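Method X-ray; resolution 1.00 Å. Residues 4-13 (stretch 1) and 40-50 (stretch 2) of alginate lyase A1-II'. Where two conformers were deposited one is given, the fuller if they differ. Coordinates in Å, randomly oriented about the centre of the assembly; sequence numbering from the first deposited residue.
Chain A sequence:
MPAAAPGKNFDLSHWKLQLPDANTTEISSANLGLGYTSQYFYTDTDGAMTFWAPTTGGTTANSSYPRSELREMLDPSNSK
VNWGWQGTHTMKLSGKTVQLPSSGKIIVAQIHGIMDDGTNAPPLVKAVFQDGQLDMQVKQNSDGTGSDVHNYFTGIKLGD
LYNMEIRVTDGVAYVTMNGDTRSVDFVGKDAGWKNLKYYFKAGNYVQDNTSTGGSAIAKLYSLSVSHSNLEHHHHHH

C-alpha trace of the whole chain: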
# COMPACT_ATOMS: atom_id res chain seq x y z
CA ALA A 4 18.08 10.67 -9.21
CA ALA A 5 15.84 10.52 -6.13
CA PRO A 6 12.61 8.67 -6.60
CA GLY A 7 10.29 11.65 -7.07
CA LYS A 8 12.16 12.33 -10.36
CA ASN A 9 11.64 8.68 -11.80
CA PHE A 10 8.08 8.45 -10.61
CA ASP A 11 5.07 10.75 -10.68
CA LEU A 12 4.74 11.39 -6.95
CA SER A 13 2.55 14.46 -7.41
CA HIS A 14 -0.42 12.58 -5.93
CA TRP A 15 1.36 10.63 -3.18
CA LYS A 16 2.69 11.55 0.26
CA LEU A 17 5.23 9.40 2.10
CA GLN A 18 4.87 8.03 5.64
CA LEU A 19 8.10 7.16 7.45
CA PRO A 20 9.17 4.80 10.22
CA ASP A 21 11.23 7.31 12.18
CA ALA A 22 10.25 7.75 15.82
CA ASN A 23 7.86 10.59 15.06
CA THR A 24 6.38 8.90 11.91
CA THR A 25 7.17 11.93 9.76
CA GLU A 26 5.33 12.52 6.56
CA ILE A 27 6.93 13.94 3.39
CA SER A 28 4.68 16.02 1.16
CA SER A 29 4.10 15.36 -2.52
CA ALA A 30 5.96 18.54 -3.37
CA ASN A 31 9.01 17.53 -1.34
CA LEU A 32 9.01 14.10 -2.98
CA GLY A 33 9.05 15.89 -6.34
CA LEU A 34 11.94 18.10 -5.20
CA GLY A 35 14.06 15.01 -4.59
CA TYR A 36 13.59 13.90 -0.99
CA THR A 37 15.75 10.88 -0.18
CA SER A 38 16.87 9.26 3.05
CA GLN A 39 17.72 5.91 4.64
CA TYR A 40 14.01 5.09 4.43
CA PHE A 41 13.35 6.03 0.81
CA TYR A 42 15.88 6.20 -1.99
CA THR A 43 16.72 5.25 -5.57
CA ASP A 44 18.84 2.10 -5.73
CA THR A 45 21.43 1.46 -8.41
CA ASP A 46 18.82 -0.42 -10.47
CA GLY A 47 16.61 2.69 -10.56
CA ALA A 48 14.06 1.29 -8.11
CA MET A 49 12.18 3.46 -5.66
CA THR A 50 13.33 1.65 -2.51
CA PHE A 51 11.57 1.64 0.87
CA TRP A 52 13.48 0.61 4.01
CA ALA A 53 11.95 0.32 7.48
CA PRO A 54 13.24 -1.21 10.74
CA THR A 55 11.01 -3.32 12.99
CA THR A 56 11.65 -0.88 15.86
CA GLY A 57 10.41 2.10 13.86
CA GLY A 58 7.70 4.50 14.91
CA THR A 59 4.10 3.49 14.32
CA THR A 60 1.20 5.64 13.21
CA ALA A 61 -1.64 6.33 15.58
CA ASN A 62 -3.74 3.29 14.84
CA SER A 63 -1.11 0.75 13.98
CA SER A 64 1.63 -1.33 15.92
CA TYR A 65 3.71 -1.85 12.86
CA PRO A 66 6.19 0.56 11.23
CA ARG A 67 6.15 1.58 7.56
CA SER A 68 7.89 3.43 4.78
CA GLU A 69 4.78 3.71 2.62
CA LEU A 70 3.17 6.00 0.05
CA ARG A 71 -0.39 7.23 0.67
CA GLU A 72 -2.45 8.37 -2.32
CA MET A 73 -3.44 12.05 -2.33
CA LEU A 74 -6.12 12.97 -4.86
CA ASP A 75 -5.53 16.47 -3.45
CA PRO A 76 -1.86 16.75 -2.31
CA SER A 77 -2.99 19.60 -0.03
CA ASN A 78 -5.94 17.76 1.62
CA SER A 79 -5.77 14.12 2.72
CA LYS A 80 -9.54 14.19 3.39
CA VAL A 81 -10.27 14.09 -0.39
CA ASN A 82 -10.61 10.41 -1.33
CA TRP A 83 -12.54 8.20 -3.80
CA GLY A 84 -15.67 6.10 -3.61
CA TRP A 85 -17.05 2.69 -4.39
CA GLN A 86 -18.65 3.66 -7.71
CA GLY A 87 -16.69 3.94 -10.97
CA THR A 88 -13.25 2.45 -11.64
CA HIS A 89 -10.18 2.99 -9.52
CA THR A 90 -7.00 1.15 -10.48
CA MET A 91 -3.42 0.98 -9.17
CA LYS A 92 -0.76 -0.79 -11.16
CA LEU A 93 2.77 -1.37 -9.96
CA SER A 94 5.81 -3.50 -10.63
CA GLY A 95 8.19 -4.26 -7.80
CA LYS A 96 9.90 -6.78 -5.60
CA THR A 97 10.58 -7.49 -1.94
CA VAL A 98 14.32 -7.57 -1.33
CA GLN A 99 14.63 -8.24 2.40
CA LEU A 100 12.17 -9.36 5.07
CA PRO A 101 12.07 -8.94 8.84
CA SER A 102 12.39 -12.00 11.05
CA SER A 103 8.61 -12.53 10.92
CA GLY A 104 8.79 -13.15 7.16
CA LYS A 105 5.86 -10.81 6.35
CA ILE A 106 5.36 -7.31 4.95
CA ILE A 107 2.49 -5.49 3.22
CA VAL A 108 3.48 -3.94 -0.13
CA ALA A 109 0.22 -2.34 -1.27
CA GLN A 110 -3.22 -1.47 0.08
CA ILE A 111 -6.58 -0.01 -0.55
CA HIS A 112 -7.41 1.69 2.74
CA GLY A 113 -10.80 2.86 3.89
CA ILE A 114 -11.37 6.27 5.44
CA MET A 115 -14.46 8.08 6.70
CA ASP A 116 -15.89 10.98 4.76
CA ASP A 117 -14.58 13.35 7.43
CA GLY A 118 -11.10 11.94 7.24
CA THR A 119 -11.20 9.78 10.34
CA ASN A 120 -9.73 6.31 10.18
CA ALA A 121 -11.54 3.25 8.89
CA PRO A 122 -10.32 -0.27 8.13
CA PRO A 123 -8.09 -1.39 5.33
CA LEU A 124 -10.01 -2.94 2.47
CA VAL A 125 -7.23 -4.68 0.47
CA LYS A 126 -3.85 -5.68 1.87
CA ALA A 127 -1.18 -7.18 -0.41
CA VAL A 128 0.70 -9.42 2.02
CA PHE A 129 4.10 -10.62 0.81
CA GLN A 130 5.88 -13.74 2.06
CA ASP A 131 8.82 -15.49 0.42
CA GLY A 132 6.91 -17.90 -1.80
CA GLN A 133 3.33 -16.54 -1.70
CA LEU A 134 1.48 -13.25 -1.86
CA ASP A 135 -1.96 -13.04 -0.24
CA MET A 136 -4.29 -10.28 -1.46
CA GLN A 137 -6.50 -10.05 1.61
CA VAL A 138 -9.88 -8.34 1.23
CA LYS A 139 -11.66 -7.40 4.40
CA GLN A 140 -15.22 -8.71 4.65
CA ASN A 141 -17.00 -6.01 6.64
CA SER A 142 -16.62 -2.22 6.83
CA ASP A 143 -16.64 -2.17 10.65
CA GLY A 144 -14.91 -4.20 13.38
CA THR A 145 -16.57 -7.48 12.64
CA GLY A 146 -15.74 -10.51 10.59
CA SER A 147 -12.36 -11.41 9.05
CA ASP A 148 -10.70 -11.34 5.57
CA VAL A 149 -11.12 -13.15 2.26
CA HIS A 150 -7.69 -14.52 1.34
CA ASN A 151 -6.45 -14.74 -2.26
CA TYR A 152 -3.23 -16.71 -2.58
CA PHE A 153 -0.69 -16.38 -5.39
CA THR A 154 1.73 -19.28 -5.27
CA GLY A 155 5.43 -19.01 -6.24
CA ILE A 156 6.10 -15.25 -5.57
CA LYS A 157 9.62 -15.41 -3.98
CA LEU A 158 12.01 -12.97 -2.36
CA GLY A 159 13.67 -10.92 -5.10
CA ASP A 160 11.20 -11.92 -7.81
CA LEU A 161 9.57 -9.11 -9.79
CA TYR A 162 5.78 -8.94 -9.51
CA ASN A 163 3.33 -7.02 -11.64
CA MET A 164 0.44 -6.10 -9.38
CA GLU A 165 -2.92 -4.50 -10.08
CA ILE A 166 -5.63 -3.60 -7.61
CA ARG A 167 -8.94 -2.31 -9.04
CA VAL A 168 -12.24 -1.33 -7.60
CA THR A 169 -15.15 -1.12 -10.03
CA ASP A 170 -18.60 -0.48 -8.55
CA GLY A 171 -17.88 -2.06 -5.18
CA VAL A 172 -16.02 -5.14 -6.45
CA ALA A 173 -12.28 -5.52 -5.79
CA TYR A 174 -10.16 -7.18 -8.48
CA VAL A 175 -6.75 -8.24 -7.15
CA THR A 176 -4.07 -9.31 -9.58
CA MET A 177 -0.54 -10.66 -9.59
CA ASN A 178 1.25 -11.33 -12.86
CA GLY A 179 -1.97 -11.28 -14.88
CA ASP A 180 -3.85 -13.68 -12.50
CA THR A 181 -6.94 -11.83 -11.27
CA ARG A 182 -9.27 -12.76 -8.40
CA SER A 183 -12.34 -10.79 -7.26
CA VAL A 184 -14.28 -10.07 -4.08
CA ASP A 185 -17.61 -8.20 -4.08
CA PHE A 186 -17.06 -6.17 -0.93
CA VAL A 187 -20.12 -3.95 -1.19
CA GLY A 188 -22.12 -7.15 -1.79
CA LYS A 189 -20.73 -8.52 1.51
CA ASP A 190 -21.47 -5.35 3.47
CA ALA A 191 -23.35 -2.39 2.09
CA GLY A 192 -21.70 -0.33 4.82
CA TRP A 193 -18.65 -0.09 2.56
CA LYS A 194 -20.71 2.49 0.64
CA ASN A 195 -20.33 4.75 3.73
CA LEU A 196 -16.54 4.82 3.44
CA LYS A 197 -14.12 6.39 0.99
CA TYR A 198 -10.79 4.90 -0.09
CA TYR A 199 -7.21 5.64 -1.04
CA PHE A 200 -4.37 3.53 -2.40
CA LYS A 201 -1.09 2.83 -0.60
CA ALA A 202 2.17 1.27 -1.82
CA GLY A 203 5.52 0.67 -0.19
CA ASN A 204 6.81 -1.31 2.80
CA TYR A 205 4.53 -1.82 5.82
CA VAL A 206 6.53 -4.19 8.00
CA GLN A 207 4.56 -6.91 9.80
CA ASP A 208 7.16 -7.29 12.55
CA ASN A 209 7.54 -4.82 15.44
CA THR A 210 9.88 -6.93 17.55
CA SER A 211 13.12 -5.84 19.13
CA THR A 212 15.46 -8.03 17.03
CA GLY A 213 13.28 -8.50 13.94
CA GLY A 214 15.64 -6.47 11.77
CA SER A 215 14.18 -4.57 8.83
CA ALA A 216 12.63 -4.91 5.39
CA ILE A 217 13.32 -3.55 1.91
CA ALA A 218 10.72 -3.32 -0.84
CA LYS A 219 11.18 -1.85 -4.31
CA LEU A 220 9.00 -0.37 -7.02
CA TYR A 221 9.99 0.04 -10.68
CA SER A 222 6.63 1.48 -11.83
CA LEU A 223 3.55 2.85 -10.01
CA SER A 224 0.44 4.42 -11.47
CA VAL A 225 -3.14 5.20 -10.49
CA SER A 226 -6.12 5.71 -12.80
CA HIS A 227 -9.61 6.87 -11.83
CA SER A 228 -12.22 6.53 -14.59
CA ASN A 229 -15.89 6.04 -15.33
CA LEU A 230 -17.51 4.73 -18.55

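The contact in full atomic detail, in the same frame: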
# COMPACT_ATOMS: atom_id res chain seq x y z
N ALA A 4 18.90 9.54 -9.66
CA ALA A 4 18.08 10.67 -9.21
C ALA A 4 17.17 10.12 -8.10
O ALA A 4 16.94 8.92 -8.11
CB ALA A 4 17.32 11.22 -10.37
N ALA A 5 16.75 10.97 -7.21
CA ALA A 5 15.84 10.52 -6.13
C ALA A 5 14.55 10.06 -6.74
O ALA A 5 14.20 10.36 -7.89
CB ALA A 5 15.62 11.69 -5.20
N PRO A 6 13.78 9.30 -5.96
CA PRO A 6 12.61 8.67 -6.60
C PRO A 6 11.61 9.60 -7.26
O PRO A 6 10.99 9.23 -8.25
CB PRO A 6 11.97 7.89 -5.43
CG PRO A 6 13.17 7.53 -4.60
CD PRO A 6 14.02 8.79 -4.61
N GLY A 7 11.31 10.73 -6.57
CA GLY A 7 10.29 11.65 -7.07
C GLY A 7 10.61 12.28 -8.43
O GLY A 7 9.78 12.98 -9.01
N LYS A 8 11.77 12.03 -9.00
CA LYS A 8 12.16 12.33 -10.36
C LYS A 8 11.94 11.15 -11.31
O LYS A 8 11.86 11.43 -12.57
CB LYS A 8 13.65 12.66 -10.37
CG LYS A 8 14.14 13.71 -9.38
CD LYS A 8 13.40 15.03 -9.57
CE LYS A 8 13.99 16.07 -8.63
NZ LYS A 8 13.46 17.42 -8.88
N ASN A 9 11.94 9.86 -11.00
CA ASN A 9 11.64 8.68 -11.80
C ASN A 9 10.20 8.19 -11.74
O ASN A 9 9.84 7.27 -12.49
CB ASN A 9 12.51 7.52 -11.29
CG ASN A 9 14.00 7.83 -11.44
OD1 ASN A 9 14.83 7.40 -10.65
ND2 ASN A 9 14.30 8.58 -12.47
N PHE A 10 9.44 8.82 -10.84
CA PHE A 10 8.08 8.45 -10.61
C PHE A 10 7.23 9.71 -10.50
O PHE A 10 7.77 10.72 -10.02
CB PHE A 10 7.87 7.66 -9.30
CG PHE A 10 8.49 6.28 -9.37
CD1 PHE A 10 9.82 6.12 -9.17
CD2 PHE A 10 7.67 5.20 -9.67
CE1 PHE A 10 10.41 4.86 -9.25
CE2 PHE A 10 8.25 3.92 -9.70
CZ PHE A 10 9.62 3.77 -9.51
N ASP A 11 6.02 9.68 -10.92
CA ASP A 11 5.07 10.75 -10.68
C ASP A 11 4.55 10.62 -9.26
O ASP A 11 3.65 9.77 -8.98
CB ASP A 11 3.87 10.62 -11.64
CG ASP A 11 2.96 11.81 -11.46
OD1 ASP A 11 2.03 11.95 -12.27
OD2 ASP A 11 3.18 12.65 -10.57
N LEU A 12 5.16 11.39 -8.37
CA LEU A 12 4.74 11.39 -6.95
C LEU A 12 3.89 12.60 -6.60
O LEU A 12 3.73 12.93 -5.42
CB LEU A 12 5.95 11.22 -6.02
CG LEU A 12 6.80 9.98 -6.32
CD1 LEU A 12 7.93 9.85 -5.35
CD2 LEU A 12 5.96 8.71 -6.27
N SER A 13 3.34 13.25 -7.64
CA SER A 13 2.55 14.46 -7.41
C SER A 13 1.26 14.21 -6.67
O SER A 13 0.73 15.16 -6.10
CB SER A 13 2.27 15.19 -8.73
OG SER A 13 1.43 14.43 -9.58
N TYR A 40 15.29 5.78 4.52
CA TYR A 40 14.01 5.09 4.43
C TYR A 40 13.44 4.99 3.01
O TYR A 40 12.49 4.27 2.78
CB TYR A 40 12.97 5.83 5.26
CG TYR A 40 13.41 6.00 6.71
CD1 TYR A 40 13.63 4.94 7.55
CD2 TYR A 40 13.56 7.33 7.23
CE1 TYR A 40 14.03 5.11 8.89
CE2 TYR A 40 13.94 7.49 8.55
CZ TYR A 40 14.15 6.38 9.37
OH TYR A 40 14.53 6.59 10.68
N PHE A 41 13.99 5.80 2.10
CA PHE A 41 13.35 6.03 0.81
C PHE A 41 14.40 6.57 -0.16
O PHE A 41 14.86 7.71 0.04
CB PHE A 41 12.23 7.03 1.02
CG PHE A 41 11.47 7.38 -0.23
CD1 PHE A 41 10.44 6.56 -0.67
CD2 PHE A 41 11.76 8.56 -0.94
CE1 PHE A 41 9.69 6.90 -1.79
CE2 PHE A 41 10.99 8.91 -2.06
CZ PHE A 41 9.95 8.08 -2.48
N TYR A 42 14.76 5.77 -1.15
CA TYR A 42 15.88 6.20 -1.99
C TYR A 42 15.80 5.45 -3.32
O TYR A 42 15.09 4.47 -3.46
CB TYR A 42 17.21 5.92 -1.30
CG TYR A 42 17.47 4.47 -0.94
CD1 TYR A 42 18.09 3.61 -1.82
CD2 TYR A 42 17.10 3.98 0.30
CE1 TYR A 42 18.34 2.28 -1.53
CE2 TYR A 42 17.37 2.65 0.66
CZ TYR A 42 17.98 1.80 -0.27
OH TYR A 42 18.31 0.51 0.04
N THR A 43 16.60 5.95 -4.28
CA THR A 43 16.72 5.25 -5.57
C THR A 43 17.93 4.33 -5.48
O THR A 43 19.03 4.80 -5.17
CB THR A 43 16.93 6.27 -6.68
OG1 THR A 43 15.74 7.06 -6.78
CG2 THR A 43 17.23 5.55 -7.99
N ASP A 44 17.71 3.02 -5.72
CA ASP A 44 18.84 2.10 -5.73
C ASP A 44 19.54 2.15 -7.07
O ASP A 44 19.12 2.82 -8.01
CB ASP A 44 18.37 0.70 -5.32
CG ASP A 44 19.44 -0.14 -4.68
OD1 ASP A 44 20.61 0.28 -4.61
OD2 ASP A 44 19.08 -1.24 -4.21
N THR A 45 20.64 1.41 -7.16
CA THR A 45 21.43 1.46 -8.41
C THR A 45 20.68 0.91 -9.63
O THR A 45 21.10 1.20 -10.77
CB THR A 45 22.73 0.68 -8.18
OG1 THR A 45 22.43 -0.67 -7.82
CG2 THR A 45 23.60 1.30 -7.10
N ASP A 46 19.66 0.11 -9.40
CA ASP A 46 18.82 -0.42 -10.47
C ASP A 46 17.67 0.51 -10.82
O ASP A 46 16.82 0.09 -11.60
CB ASP A 46 18.28 -1.81 -10.09
CG ASP A 46 17.40 -1.80 -8.86
OD1 ASP A 46 17.16 -0.75 -8.26
OD2 ASP A 46 16.94 -2.92 -8.47
N GLY A 47 17.67 1.74 -10.27
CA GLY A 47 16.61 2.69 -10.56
C GLY A 47 15.38 2.52 -9.69
O GLY A 47 14.46 3.36 -9.78
N ALA A 48 15.31 1.49 -8.87
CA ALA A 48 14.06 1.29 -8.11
C ALA A 48 13.88 2.33 -7.04
O ALA A 48 14.81 2.72 -6.35
CB ALA A 48 14.08 -0.07 -7.39
N MET A 49 12.59 2.72 -6.87
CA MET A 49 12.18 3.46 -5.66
C MET A 49 12.16 2.43 -4.52
O MET A 49 11.42 1.43 -4.59
CB MET A 49 10.84 4.10 -5.90
CG MET A 49 10.19 4.74 -4.68
SD MET A 49 8.83 5.83 -5.07
CE MET A 49 7.73 4.74 -5.96
N THR A 50 12.99 2.66 -3.50
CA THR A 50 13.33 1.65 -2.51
C THR A 50 12.90 2.16 -1.14
O THR A 50 13.26 3.28 -0.74
CB THR A 50 14.83 1.38 -2.58
OG1 THR A 50 15.20 1.02 -3.89
CG2 THR A 50 15.18 0.18 -1.65
O HOH W 1 13.71 5.83 -8.35

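The N-terminal segment packs against a β-hairpin through a small, mostly apolar contact centred on Pro 6 and Met 49, closed on one flank by a single direct hydrogen bond and a bridging water. Together the two stretches bury 413 Å², and Pro 6 and Met 49 are the largest contributors, at 82 Å² each.

The hairpin is held by its backbone pairing. Tyr 42 and Thr 50 exchange backbone hydrogen bonds in both directions (Tyr 42 N to Thr 50 O 2.9 Å, Thr 50 N to Tyr 42 O 2.8 Å), and a type I turn from Asp 44 to Gly 47 reverses the chain. Along the hairpin the CA-to-CB bonds of Thr 43 and Met 49 point toward the N-terminal segment, whereas that of Tyr 42, lying between Phe 41 and Thr 43, points away.

Pro 6 packs among Phe 41, Thr 43 and Met 49. Its CG lies over the face of the Phe 41 ring, 4.1 Å from the centroid and 29° off the normal, in a CH-pi contact, while its CB approaches Phe 41 CZ at 3.6 Å and Met 49 CG at 3.7 Å. The CA-to-CB bond of Phe 41 runs sideways, yet with chi1 t the end of the side chain comes nearer to the segment. At the ring edge, Leu 12 CD1 packs 3.9 Å from Phe 41 CZ; the same methyl lies 4.1 Å from Met 49 SD.

Met 49 also covers Phe 10. With chi1 and chi2 both t and chi3 p, the side chain extends and then bends at its end, placing CE almost directly above the ring, 3.7 Å from the centroid and 12° off the normal. The sulfur SD lies over the ring face as well, 4.5 Å from the centroid, and Phe 10 CE1 meets Met 49 CB at 3.5 Å. The side chain thus arches over the ring, with CB and CE close to it and CG and SD further off.

Polar contacts gather around Thr 43. Its OG1 donates a short 2.6 Å hydrogen bond to Ala 4 O, tying the start of the segment to the strand. Pro 6 N lies only 3.1 Å from Thr 43 OG1, but a proline nitrogen within the chain has no hydrogen to share, so this proximity is packing rather than bonding. The water lies within hydrogen-bonding distance of three acceptors, Thr 43 OG1 (2.8 Å), Asn 9 OD1 (3.0 Å) and Gly 47 O (3.0 Å), linking Asn 9 to the hairpin where no direct hydrogen bond does so.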